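Local coordinates for microtubule-associated protein 1A/1B, light chain 3, putative (Trypanosoma brucei, PDB 3H9D) that probably becomes attached to phosphatidylethanolamine on membranes and takes part in autophagy as a ubiquitin-like protein of the ATG8 family, at residues Cys36-Val39 against Tyr40-Ile44. Residues are numbered along the deposited sequence; the frame is centred on the assembly and turned at random.
Sequences CEKV and YNSDI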
loop_
_atom_site.group_PDB
_atom_site.type_symbol
_atom_site.label_atom_id
_atom_site.label_comp_id
_atom_site.label_asym_id
_atom_site.label_seq_id
_atom_site.Cartn_x
_atom_site.Cartn_y
_atom_site.Cartn_z
ATOM N N CYS A 36 4.318 -5.898 -12.460
ATOM C CA CYS A 36 5.724 -5.663 -12.781
ATOM C C CYS A 36 6.060 -4.181 -12.758
ATOM O O CYS A 36 5.653 -3.428 -13.657
ATOM C CB CYS A 36 6.051 -6.272 -14.150
ATOM S SG CYS A 36 7.719 -6.912 -14.291
ATOM N N GLU A 37 6.811 -3.759 -11.736
ATOM C CA GLU A 37 7.097 -2.332 -11.545
ATOM C C GLU A 37 8.591 -2.027 -11.451
ATOM O O GLU A 37 9.359 -2.869 -11.045
ATOM C CB GLU A 37 6.344 -1.815 -10.311
ATOM C CG GLU A 37 4.816 -1.959 -10.410
ATOM C CD GLU A 37 4.119 -1.622 -9.104
ATOM O OE1 GLU A 37 3.605 -0.493 -8.974
ATOM O OE2 GLU A 37 4.115 -2.475 -8.201
ATOM N N LYS A 38 9.014 -0.828 -11.850
ATOM C CA LYS A 38 10.439 -0.505 -11.796
ATOM C C LYS A 38 10.957 -0.430 -10.362
ATOM O O LYS A 38 10.283 0.116 -9.481
ATOM C CB LYS A 38 10.789 0.780 -12.573
ATOM C CG LYS A 38 10.373 2.065 -11.913
ATOM C CD LYS A 38 10.997 3.280 -12.558
ATOM C CE LYS A 38 12.327 3.642 -11.912
ATOM N NZ LYS A 38 12.899 4.853 -12.544
ATOM N N VAL A 39 12.148 -0.991 -10.141
ATOM C CA VAL A 39 12.937 -0.707 -8.939
ATOM C C VAL A 39 13.083 0.813 -8.801
ATOM O O VAL A 39 13.540 1.481 -9.732
ATOM C CB VAL A 39 14.344 -1.377 -9.011
ATOM C CG1 VAL A 39 15.279 -0.853 -7.910
ATOM C CG2 VAL A 39 14.230 -2.902 -8.943
ATOM N N TYR A 40 12.684 1.347 -7.647
ATOM C CA TYR A 40 12.779 2.791 -7.352
ATOM C C TYR A 40 14.110 3.428 -7.794
ATOM O O TYR A 40 14.110 4.462 -8.469
ATOM C CB TYR A 40 12.492 3.058 -5.855
ATOM C CG TYR A 40 13.015 4.380 -5.336
ATOM C CD1 TYR A 40 12.277 5.555 -5.486
ATOM C CD2 TYR A 40 14.253 4.454 -4.699
ATOM C CE1 TYR A 40 12.766 6.777 -5.017
ATOM C CE2 TYR A 40 14.752 5.658 -4.235
ATOM C CZ TYR A 40 14.007 6.820 -4.390
ATOM O OH TYR A 40 14.514 8.020 -3.916
ATOM N N ASN A 41 15.218 2.792 -7.413
ATOM C CA ASN A 41 16.598 3.227 -7.700
ATOM C C ASN A 41 16.998 3.410 -9.173
ATOM O O ASN A 41 17.769 4.306 -9.513
ATOM C CB ASN A 41 17.574 2.181 -7.147
ATOM C CG ASN A 41 17.562 2.094 -5.651
ATOM O OD1 ASN A 41 18.425 2.677 -4.984
ATOM N ND2 ASN A 41 16.606 1.341 -5.101
ATOM N N SER A 42 16.520 2.523 -10.032
ATOM C CA SER A 42 17.052 2.401 -11.391
ATOM C C SER A 42 16.614 3.460 -12.415
ATOM O O SER A 42 15.587 4.118 -12.259
ATOM C CB SER A 42 16.781 0.998 -11.926
ATOM O OG SER A 42 15.451 0.614 -11.665
ATOM N N ASP A 43 17.413 3.589 -13.471
ATOM C CA ASP A 43 17.167 4.527 -14.560
ATOM C C ASP A 43 16.312 3.925 -15.695
ATOM O O ASP A 43 16.385 4.340 -16.848
ATOM C CB ASP A 43 18.509 5.013 -15.103
ATOM C CG ASP A 43 18.372 6.217 -15.998
ATOM O OD1 ASP A 43 17.327 6.903 -15.927
ATOM O OD2 ASP A 43 19.313 6.470 -16.782
ATOM N N ILE A 44 15.484 2.953 -15.357
ATOM C CA ILE A 44 14.626 2.317 -16.341
ATOM C C ILE A 44 13.188 2.891 -16.284
ATOM O O ILE A 44 12.718 3.334 -15.230
ATOM C CB ILE A 44 14.689 0.776 -16.179
ATOM C CG1 ILE A 44 14.264 0.065 -17.472
ATOM C CG2 ILE A 44 13.930 0.324 -14.927
ATOM C CD1 ILE A 44 14.971 -1.280 -17.691
#
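Lys38, at the end of strand 31-38, turns its side chain back over the loop that follows and ties two of its carbonyls together. CG sits between the backbone N and the carbonyl carbon, and a bend farther out, at chi3 (-90°), swings the ammonium group inside the curve of the chain. There Lys38 NZ donates to Ser42 O at 2.8 Å and to Ile44 O at 3.1 Å. It meets both carbonyls nearly end on (158° at Ser42 O), tilted a little from each carbonyl plane. A lysine suits the place because its long, flexible chain carries several N-H groups on one nitrogen, enough for both carbonyls, and the aliphatic part is used as well: Lys38 CB lies 4.0 Å from Ile44 CG2. In the ubiquitin-like beta-grasp fold this loop joins the antiparallel neighbours 31-38 and 51-55, and Glu46, farther along it, accepts from the backbone N of Lys38. At Val39 the chain enters a beta turn of the type I/III family, with Tyr40 and Asn41 at its helical corners. Ser42 N closes it onto Val39 O at 3.2 Å, from well above the carbonyl plane. Val39 O takes a second bond, 2.9 Å, from Ser42 OG, which arrives from the same face; chi1 of 46° turns the small hydroxyl back to it. Serine fits here because its short hydroxyl adds a bond from the very residue whose N-H closes the turn. The short, branched side chain of Val39 packs CG1 flush against the start of the turn and beside Asn41, with Val39 CG1 3.8 Å from Asn41 ND2, and also touches Lys111, while its backbone still pairs with Tyr112 of strand 108-113.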